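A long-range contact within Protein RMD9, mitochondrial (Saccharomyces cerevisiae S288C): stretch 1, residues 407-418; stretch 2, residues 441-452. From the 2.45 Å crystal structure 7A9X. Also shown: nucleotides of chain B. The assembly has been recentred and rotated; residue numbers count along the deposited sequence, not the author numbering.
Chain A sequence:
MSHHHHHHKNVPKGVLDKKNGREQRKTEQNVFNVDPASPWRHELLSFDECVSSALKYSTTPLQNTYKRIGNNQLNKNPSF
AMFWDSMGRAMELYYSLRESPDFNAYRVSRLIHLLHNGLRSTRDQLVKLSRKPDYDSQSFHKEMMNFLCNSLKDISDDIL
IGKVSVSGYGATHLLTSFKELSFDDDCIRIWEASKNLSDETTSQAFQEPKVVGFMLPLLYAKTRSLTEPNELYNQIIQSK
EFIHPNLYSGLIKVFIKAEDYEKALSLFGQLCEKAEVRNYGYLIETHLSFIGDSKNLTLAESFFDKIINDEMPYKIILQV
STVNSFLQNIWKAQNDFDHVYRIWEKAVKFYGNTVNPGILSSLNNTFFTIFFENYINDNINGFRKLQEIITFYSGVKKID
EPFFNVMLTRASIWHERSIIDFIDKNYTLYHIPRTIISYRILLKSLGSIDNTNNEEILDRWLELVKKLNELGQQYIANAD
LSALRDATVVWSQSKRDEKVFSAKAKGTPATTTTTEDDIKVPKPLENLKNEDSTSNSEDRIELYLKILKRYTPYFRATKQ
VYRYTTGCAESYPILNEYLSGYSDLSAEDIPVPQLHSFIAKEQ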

ATOM      1  N   MET A 407      -4.631 -16.818   2.842  1.00 63.15           N
ATOM      2  CA  MET A 407      -5.548 -17.940   2.668  1.00 68.97           C
ATOM      3  C   MET A 407      -6.317 -18.229   3.951  1.00 69.42           C
ATOM      4  O   MET A 407      -7.545 -18.371   3.929  1.00 66.99           O
ATOM      5  CB  MET A 407      -4.770 -19.177   2.216  1.00 66.94           C
ATOM      6  CG  MET A 407      -5.634 -20.357   1.810  1.00 67.44           C
ATOM      7  SD  MET A 407      -4.672 -21.861   1.555  1.00 67.68           S
ATOM      8  CE  MET A 407      -3.455 -21.306   0.366  1.00 68.13           C
ATOM      9  N   LEU A 408      -5.610 -18.307   5.083  1.00 68.29           N
ATOM     10  CA  LEU A 408      -6.261 -18.615   6.353  1.00 68.19           C
ATOM     11  C   LEU A 408      -7.210 -17.501   6.779  1.00 67.55           C
ATOM     12  O   LEU A 408      -8.307 -17.774   7.281  1.00 70.21           O
ATOM     13  CB  LEU A 408      -5.209 -18.861   7.432  1.00 69.76           C
ATOM     14  CG  LEU A 408      -5.737 -19.177   8.831  1.00 72.50           C
ATOM     15  CD1 LEU A 408      -6.624 -20.412   8.804  1.00 69.65           C
ATOM     16  CD2 LEU A 408      -4.588 -19.365   9.803  1.00 69.96           C
ATOM     17  N   THR A 409      -6.805 -16.242   6.596  1.00 64.30           N
ATOM     18  CA  THR A 409      -7.661 -15.121   6.975  1.00 65.32           C
ATOM     19  C   THR A 409      -8.990 -15.170   6.232  1.00 71.39           C
ATOM     20  O   THR A 409     -10.064 -15.150   6.845  1.00 71.09           O
ATOM     21  CB  THR A 409      -6.950 -13.796   6.688  1.00 68.05           C
ATOM     22  OG1 THR A 409      -5.689 -13.759   7.369  1.00 68.12           O
ATOM     23  CG2 THR A 409      -7.808 -12.626   7.141  1.00 58.40           C
ATOM     24  N   ARG A 410      -8.931 -15.243   4.902  1.00 66.02           N
ATOM     25  CA  ARG A 410     -10.140 -15.246   4.091  1.00 63.47           C
ATOM     26  C   ARG A 410     -10.949 -16.529   4.240  1.00 71.20           C
ATOM     27  O   ARG A 410     -12.150 -16.520   3.954  1.00 60.28           O
ATOM     28  CB  ARG A 410      -9.775 -15.024   2.623  1.00 65.82           C
ATOM     29  CG  ARG A 410      -8.957 -13.763   2.371  1.00 67.84           C
ATOM     30  CD  ARG A 410      -9.774 -12.501   2.627  1.00 64.48           C
ATOM     31  NE  ARG A 410      -9.007 -11.287   2.360  1.00 66.55           N
ATOM     32  CZ  ARG A 410      -8.526 -10.481   3.304  1.00 71.24           C
ATOM     33  NH1 ARG A 410      -7.836  -9.400   2.967  1.00 68.43           N
ATOM     34  NH2 ARG A 410      -8.743 -10.750   4.584  1.00 69.93           N
ATOM     35  N   ALA A 411     -10.330 -17.626   4.689  1.00 75.09           N
ATOM     36  CA  ALA A 411     -11.056 -18.884   4.837  1.00 73.24           C
ATOM     37  C   ALA A 411     -12.027 -18.878   6.011  1.00 73.10           C
ATOM     38  O   ALA A 411     -12.757 -19.858   6.189  1.00 76.77           O
ATOM     39  CB  ALA A 411     -10.076 -20.048   4.991  1.00 71.19           C
ATOM     40  N   SER A 412     -12.057 -17.807   6.808  1.00 73.59           N
ATOM     41  CA  SER A 412     -12.994 -17.723   7.922  1.00 68.97           C
ATOM     42  C   SER A 412     -14.445 -17.754   7.464  1.00 71.46           C
ATOM     43  O   SER A 412     -15.331 -18.061   8.269  1.00 72.72           O
ATOM     44  CB  SER A 412     -12.731 -16.449   8.726  1.00 65.59           C
ATOM     45  OG  SER A 412     -12.812 -15.302   7.897  1.00 62.12           O
ATOM     46  N   ILE A 413     -14.705 -17.433   6.194  1.00 67.37           N
ATOM     47  CA  ILE A 413     -16.062 -17.494   5.661  1.00 78.54           C
ATOM     48  C   ILE A 413     -16.592 -18.922   5.688  1.00 76.85           C
ATOM     49  O   ILE A 413     -17.800 -19.144   5.850  1.00 79.85           O
ATOM     50  CB  ILE A 413     -16.090 -16.894   4.238  1.00 92.83           C
ATOM     51  CG1 ILE A 413     -16.057 -15.365   4.300  1.00106.44           C
ATOM     52  CG2 ILE A 413     -17.307 -17.358   3.464  1.00101.45           C
ATOM     53  CD1 ILE A 413     -16.374 -14.697   2.973  1.00115.84           C
ATOM     54  N   TRP A 414     -15.707 -19.913   5.554  1.00 73.82           N
ATOM     55  CA  TRP A 414     -16.155 -21.301   5.564  1.00 76.69           C
ATOM     56  C   TRP A 414     -16.601 -21.745   6.952  1.00 77.93           C
ATOM     57  O   TRP A 414     -17.457 -22.631   7.067  1.00 74.07           O
ATOM     58  CB  TRP A 414     -15.050 -22.213   5.036  1.00 76.43           C
ATOM     59  CG  TRP A 414     -14.914 -22.155   3.550  1.00 73.22           C
ATOM     60  CD1 TRP A 414     -15.777 -21.563   2.675  1.00 69.32           C
ATOM     61  CD2 TRP A 414     -13.851 -22.700   2.759  1.00 74.16           C
ATOM     62  NE1 TRP A 414     -15.322 -21.709   1.387  1.00 68.73           N
ATOM     63  CE2 TRP A 414     -14.140 -22.403   1.411  1.00 73.70           C
ATOM     64  CE3 TRP A 414     -12.685 -23.411   3.058  1.00 70.06           C
ATOM     65  CZ2 TRP A 414     -13.304 -22.792   0.364  1.00 70.31           C
ATOM     66  CZ3 TRP A 414     -11.856 -23.796   2.017  1.00 69.90           C
ATOM     67  CH2 TRP A 414     -12.171 -23.485   0.688  1.00 72.68           C
ATOM     68  N   HIS A 415     -16.042 -21.147   8.007  1.00 79.17           N
ATOM     69  CA  HIS A 415     -16.411 -21.463   9.390  1.00 79.72           C
ATOM     70  C   HIS A 415     -16.224 -22.950   9.693  1.00 84.76           C
ATOM     71  O   HIS A 415     -17.112 -23.612  10.232  1.00 92.01           O
ATOM     72  CB  HIS A 415     -17.850 -21.031   9.692  1.00 76.34           C
ATOM     73  CG  HIS A 415     -18.087 -19.558   9.565  1.00 77.50           C
ATOM     74  ND1 HIS A 415     -17.526 -18.635  10.424  1.00 80.46           N
ATOM     75  CD2 HIS A 415     -18.842 -18.850   8.692  1.00 73.79           C
ATOM     76  CE1 HIS A 415     -17.916 -17.421  10.077  1.00 77.67           C
ATOM     77  NE2 HIS A 415     -18.715 -17.523   9.030  1.00 76.58           N
ATOM     78  N   GLU A 416     -15.055 -23.483   9.341  1.00 86.79           N
ATOM     79  CA  GLU A 416     -14.747 -24.885   9.590  1.00 96.86           C
ATOM     80  C   GLU A 416     -13.354 -25.014  10.190  1.00 93.71           C
ATOM     81  O   GLU A 416     -12.439 -24.267   9.831  1.00 93.09           O
ATOM     82  CB  GLU A 416     -14.859 -25.728   8.308  1.00107.62           C
ATOM     83  CG  GLU A 416     -13.854 -25.391   7.219  1.00116.37           C
ATOM     84  CD  GLU A 416     -13.931 -26.352   6.048  1.00129.19           C
ATOM     85  OE1 GLU A 416     -14.930 -27.096   5.953  1.00134.01           O
ATOM     86  OE2 GLU A 416     -12.992 -26.371   5.225  1.00132.40           O
ATOM     87  N   ARG A 417     -13.204 -25.969  11.110  1.00 98.95           N
ATOM     88  CA  ARG A 417     -11.948 -26.140  11.831  1.00102.83           C
ATOM     89  C   ARG A 417     -10.909 -26.888  11.006  1.00 98.12           C
ATOM     90  O   ARG A 417      -9.704 -26.690  11.208  1.00 99.79           O
ATOM     91  CB  ARG A 417     -12.204 -26.878  13.148  1.00112.97           C
ATOM     92  CG  ARG A 417     -10.988 -27.030  14.046  1.00122.06           C
ATOM     93  CD  ARG A 417     -11.341 -27.791  15.311  1.00132.55           C
ATOM     94  NE  ARG A 417     -10.244 -27.814  16.274  1.00143.47           N
ATOM     95  CZ  ARG A 417      -9.374 -28.812  16.394  1.00152.60           C
ATOM     96  NH1 ARG A 417      -9.470 -29.877  15.611  1.00154.87           N
ATOM     97  NH2 ARG A 417      -8.409 -28.747  17.303  1.00156.82           N
ATOM     98  N   SER A 418     -11.355 -27.741  10.080  1.00 91.64           N
ATOM     99  CA  SER A 418     -10.426 -28.541   9.288  1.00 89.94           C
ATOM    100  C   SER A 418      -9.476 -27.661   8.485  1.00 86.25           C
ATOM    101  O   SER A 418      -8.288 -27.976   8.359  1.00 87.98           O
ATOM    102  CB  SER A 418     -11.203 -29.464   8.352  1.00 92.09           C
ATOM    103  OG  SER A 418     -11.921 -28.706   7.393  1.00 93.47           O
ATOM    104  N   ILE A 441      -3.306 -14.685  13.335  1.00 66.67           N
ATOM    105  CA  ILE A 441      -4.447 -15.143  12.549  1.00 73.31           C
ATOM    106  C   ILE A 441      -4.968 -16.471  13.080  1.00 74.93           C
ATOM    107  O   ILE A 441      -6.181 -16.706  13.119  1.00 70.99           O
ATOM    108  CB  ILE A 441      -4.063 -15.238  11.062  1.00 67.93           C
ATOM    109  CG1 ILE A 441      -3.625 -13.868  10.541  1.00 62.43           C
ATOM    110  CG2 ILE A 441      -5.231 -15.767  10.244  1.00 63.15           C
ATOM    111  CD1 ILE A 441      -2.935 -13.922   9.203  1.00 61.25           C
ATOM    112  N   LEU A 442      -4.062 -17.362  13.496  1.00 75.14           N
ATOM    113  CA  LEU A 442      -4.485 -18.646  14.048  1.00 82.19           C
ATOM    114  C   LEU A 442      -5.347 -18.455  15.290  1.00 89.58           C
ATOM    115  O   LEU A 442      -6.319 -19.190  15.499  1.00 97.30           O
ATOM    116  CB  LEU A 442      -3.263 -19.510  14.362  1.00 83.46           C
ATOM    117  CG  LEU A 442      -2.577 -20.167  13.162  1.00 84.91           C
ATOM    118  CD1 LEU A 442      -1.205 -20.693  13.546  1.00 89.20           C
ATOM    119  CD2 LEU A 442      -3.437 -21.293  12.614  1.00 84.80           C
ATOM    120  N   LEU A 443      -5.013 -17.469  16.123  1.00 85.42           N
ATOM    121  CA  LEU A 443      -5.880 -17.142  17.251  1.00 81.03           C
ATOM    122  C   LEU A 443      -7.191 -16.531  16.773  1.00 77.52           C
ATOM    123  O   LEU A 443      -8.268 -16.910  17.249  1.00 75.20           O
ATOM    124  CB  LEU A 443      -5.166 -16.191  18.211  1.00 80.04           C
ATOM    125  CG  LEU A 443      -5.993 -15.690  19.400  1.00 80.05           C
ATOM    126  CD1 LEU A 443      -6.467 -16.853  20.259  1.00 82.01           C
ATOM    127  CD2 LEU A 443      -5.199 -14.696  20.233  1.00 84.64           C
ATOM    128  N   LYS A 444      -7.119 -15.588  15.829  1.00 74.43           N
ATOM    129  CA  LYS A 444      -8.324 -14.954  15.305  1.00 74.34           C
ATOM    130  C   LYS A 444      -9.267 -15.971  14.677  1.00 74.41           C
ATOM    131  O   LYS A 444     -10.492 -15.817  14.760  1.00 73.48           O
ATOM    132  CB  LYS A 444      -7.942 -13.882  14.282  1.00 66.63           C
ATOM    133  CG  LYS A 444      -9.105 -13.053  13.752  1.00 65.93           C
ATOM    134  CD  LYS A 444      -8.675 -12.208  12.558  1.00 70.77           C
ATOM    135  CE  LYS A 444      -9.682 -11.111  12.247  1.00 75.31           C
ATOM    136  NZ  LYS A 444     -11.064 -11.625  12.053  1.00 89.99           N
ATOM    137  N   SER A 445      -8.716 -17.020  14.055  1.00 76.37           N
ATOM    138  CA  SER A 445      -9.539 -17.992  13.342  1.00 76.80           C
ATOM    139  C   SER A 445     -10.508 -18.717  14.268  1.00 77.57           C
ATOM    140  O   SER A 445     -11.563 -19.176  13.817  1.00 82.88           O
ATOM    141  CB  SER A 445      -8.646 -19.001  12.619  1.00 76.88           C
ATOM    142  OG  SER A 445      -7.829 -18.358  11.653  1.00 78.90           O
ATOM    143  N   LEU A 446     -10.176 -18.830  15.555  1.00 76.06           N
ATOM    144  CA  LEU A 446     -11.049 -19.529  16.488  1.00 82.42           C
ATOM    145  C   LEU A 446     -12.382 -18.819  16.679  1.00 82.18           C
ATOM    146  O   LEU A 446     -13.358 -19.459  17.083  1.00 83.74           O
ATOM    147  CB  LEU A 446     -10.342 -19.701  17.832  1.00 88.80           C
ATOM    148  CG  LEU A 446      -9.043 -20.513  17.787  1.00 91.02           C
ATOM    149  CD1 LEU A 446      -8.455 -20.664  19.178  1.00 96.95           C
ATOM    150  CD2 LEU A 446      -9.279 -21.873  17.149  1.00 89.22           C
ATOM    151  N   GLY A 447     -12.448 -17.522  16.398  1.00 75.10           N
ATOM    152  CA  GLY A 447     -13.688 -16.781  16.464  1.00 73.51           C
ATOM    153  C   GLY A 447     -14.672 -17.047  15.346  1.00 80.06           C
ATOM    154  O   GLY A 447     -15.797 -16.543  15.395  1.00 79.20           O
ATOM    155  N   SER A 448     -14.288 -17.824  14.331  1.00 75.16           N
ATOM    156  CA  SER A 448     -15.175 -18.161  13.228  1.00 75.62           C
ATOM    157  C   SER A 448     -15.704 -19.586  13.282  1.00 84.68           C
ATOM    158  O   SER A 448     -16.493 -19.965  12.411  1.00 76.47           O
ATOM    159  CB  SER A 448     -14.461 -17.946  11.884  1.00 72.80           C
ATOM    160  OG  SER A 448     -14.174 -16.571  11.669  1.00 76.22           O
ATOM    161  N   ILE A 449     -15.293 -20.382  14.266  1.00 87.97           N
ATOM    162  CA  ILE A 449     -15.756 -21.756  14.394  1.00 87.76           C
ATOM    163  C   ILE A 449     -16.341 -21.948  15.783  1.00 90.44           C
ATOM    164  O   ILE A 449     -15.988 -21.245  16.736  1.00 98.18           O
ATOM    165  CB  ILE A 449     -14.627 -22.779  14.139  1.00 84.47           C
ATOM    166  CG1 ILE A 449     -13.496 -22.587  15.154  1.00 80.84           C
ATOM    167  CG2 ILE A 449     -14.118 -22.669  12.707  1.00 75.36           C
ATOM    168  CD1 ILE A 449     -12.428 -23.659  15.088  1.00 79.69           C
ATOM    169  N   ASP A 450     -17.254 -22.910  15.890  1.00 91.45           N
ATOM    170  CA  ASP A 450     -17.798 -23.295  17.182  1.00 90.59           C
ATOM    171  C   ASP A 450     -17.082 -24.491  17.790  1.00 89.19           C
ATOM    172  O   ASP A 450     -17.094 -24.646  19.015  1.00 89.95           O
ATOM    173  CB  ASP A 450     -19.294 -23.606  17.056  1.00 94.33           C
ATOM    174  CG  ASP A 450     -20.088 -22.426  16.540  1.00 99.53           C
ATOM    175  OD1 ASP A 450     -19.482 -21.352  16.339  1.00100.61           O
ATOM    176  OD2 ASP A 450     -21.310 -22.570  16.334  1.00101.20           O
ATOM    177  N   ASN A 451     -16.440 -25.317  16.962  1.00 93.45           N
ATOM    178  CA  ASN A 451     -15.771 -26.535  17.417  1.00102.37           C
ATOM    179  C   ASN A 451     -14.397 -26.182  17.994  1.00102.29           C
ATOM    180  O   ASN A 451     -13.342 -26.451  17.413  1.00102.01           O
ATOM    181  CB  ASN A 451     -15.668 -27.534  16.274  1.00110.80           C
ATOM    182  CG  ASN A 451     -15.097 -28.864  16.713  1.00124.47           C
ATOM    183  OD1 ASN A 451     -15.118 -29.203  17.895  1.00134.50           O
ATOM    184  ND2 ASN A 451     -14.581 -29.628  15.757  1.00126.49           N
ATOM    185  N   THR A 452     -14.430 -25.559  19.168  1.00100.17           N
ATOM    186  CA  THR A 452     -13.221 -25.247  19.917  1.00100.18           C
ATOM    187  C   THR A 452     -13.615 -24.983  21.362  1.00101.88           C
ATOM    188  O   THR A 452     -14.794 -24.824  21.687  1.00101.01           O
ATOM    189  CB  THR A 452     -12.473 -24.048  19.319  1.00100.86           C
ATOM    190  OG1 THR A 452     -11.330 -23.743  20.129  1.00105.02           O
ATOM    191  CG2 THR A 452     -13.378 -22.829  19.246  1.00 95.08           C
TER
ATOM    192  P     U B  11      -5.900  -8.946   6.839  1.00 68.38           P
ATOM    193  OP1   U B  11      -7.337  -9.324   6.763  1.00 64.04           O
ATOM    194  OP2   U B  11      -5.484  -7.587   6.409  1.00 63.43           O
ATOM    195  O5'   U B  11      -5.402  -9.167   8.337  1.00 64.26           O
ATOM    196  C5'   U B  11      -5.695 -10.364   9.038  1.00 64.61           C
ATOM    197  C4'   U B  11      -4.984 -10.413  10.365  1.00 66.48           C
ATOM    198  O4'   U B  11      -3.552 -10.537  10.154  1.00 69.78           O
ATOM    199  C3'   U B  11      -5.117  -9.178  11.241  1.00 66.79           C
ATOM    200  O3'   U B  11      -6.341  -9.125  11.949  1.00 71.97           O
ATOM    201  C2'   U B  11      -3.891  -9.278  12.138  1.00 66.50           C
ATOM    202  O2'   U B  11      -4.095 -10.235  13.166  1.00 71.05           O
ATOM    203  C1'   U B  11      -2.855  -9.836  11.163  1.00 69.34           C
ATOM    204  N1    U B  11      -2.063  -8.763  10.524  1.00 69.68           N
ATOM    205  C2    U B  11      -1.074  -8.148  11.271  1.00 73.77           C
ATOM    206  O2    U B  11      -0.823  -8.448  12.427  1.00 71.88           O
ATOM    207  N3    U B  11      -0.380  -7.166  10.608  1.00 75.04           N
ATOM    208  C4    U B  11      -0.575  -6.747   9.307  1.00 72.83           C
ATOM    209  O4    U B  11       0.127  -5.846   8.848  1.00 72.06           O
ATOM    210  C5    U B  11      -1.616  -7.430   8.605  1.00 63.37           C
ATOM    211  C6    U B  11      -2.307  -8.391   9.224  1.00 63.79           C
ATOM    212  P     U B  10      -3.013  -5.760   3.796  1.00 68.94           P
ATOM    213  OP1   U B  10      -4.463  -5.442   3.743  1.00 62.26           O
ATOM    214  OP2   U B  10      -2.137  -5.008   4.732  1.00 66.41           O
ATOM    215  O5'   U B  10      -2.867  -7.316   4.115  1.00 61.04           O
ATOM    216  C5'   U B  10      -3.754  -8.272   3.549  1.00 60.78           C
ATOM    217  C4'   U B  10      -3.513  -9.642   4.131  1.00 60.64           C
ATOM    218  O4'   U B  10      -2.132 -10.013   3.908  1.00 60.63           O
ATOM    219  C3'   U B  10      -3.705  -9.756   5.638  1.00 63.51           C
ATOM    220  O3'   U B  10      -5.056 -10.016   5.988  1.00 62.27           O
ATOM    221  C2'   U B  10      -2.759 -10.887   6.032  1.00 62.87           C
ATOM    222  O2'   U B  10      -3.376 -12.152   5.854  1.00 65.73           O
ATOM    223  C1'   U B  10      -1.632 -10.738   5.008  1.00 65.04           C
ATOM    224  N1    U B  10      -0.450 -10.023   5.545  1.00 71.78           N
ATOM    225  C2    U B  10       0.609 -10.788   5.996  1.00 72.24           C
ATOM    226  O2    U B  10       0.601 -12.006   5.976  1.00 74.70           O
ATOM    227  N3    U B  10       1.679 -10.071   6.472  1.00 72.63           N
ATOM    228  C4    U B  10       1.793  -8.697   6.536  1.00 72.53           C
ATOM    229  O4    U B  10       2.821  -8.199   6.993  1.00 67.09           O
ATOM    230  C5    U B  10       0.656  -7.977   6.048  1.00 70.67           C
ATOM    231  C6    U B  10      -0.398  -8.648   5.578  1.00 68.23           C
HETATM  232  O   HOH W   1      -9.288 -17.368   9.794  1.00 72.59           O
HETATM  233  O   HOH W   2     -11.062 -12.634   8.871  1.00 71.22           O

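What packs the helical parts of the two stretches together? Leu408, buried and with its CA-to-CB bond toward the other stretch, adopts chi1 t and chi2 p, which brings CD2 3.7 Å from CG2 of Ile441 and 3.6 Å from CD2 of Leu442. The CA-to-CB bond of Leu442 points away, but its m, t rotamer brings its end nearer, so that a methyl still reaches the cluster. Branched aliphatic chains suit this buried spot, where Leu408 meets Ile441 and Leu442 methyl to methyl.

How are polar groups accommodated beside these methyls? Ser445, chi1 m, turns OG back to its own helix, donating to Ile441 O at 2.8 Å. The same OG accepts a hydrogen bond from water 1 at 2.6 Å, and that water also donates to Leu408 O at 2.7 Å, bridging the stretches. Ser412, chi1 p, likewise folds back, its OG donating to Thr409 O at 2.9 Å, while its CB lies 3.3 Å from Ser448 OG.

Where is the direct hydrogen bond? His415 ND1 donates to Ser448 O across 2.6 Å, with the carbonyl at the ring edge, near its plane. Chi1 m and chi2 of -68° set the imidazole for this bond. The backbone of His415, at phi/psi 57/49, also brings its CA 3.4 Å from Ser448 O in a CA-H...O contact.

What fills the space beyond the histidine? Ile449, chi1 p and chi2 t, is buried with CG2 3.5 Å from Glu416 C and CD1 3.8 Å from Arg417 CB. Its two branches thus meet backbone and the aliphatic base of the arginine. Arg417 is extended, t through chi3, and its CD lies 3.2 Å from Asn451 O; its methylenes lie along Ile449 and Asn451 while NH2 is hydrogen-bonded elsewhere in the structure.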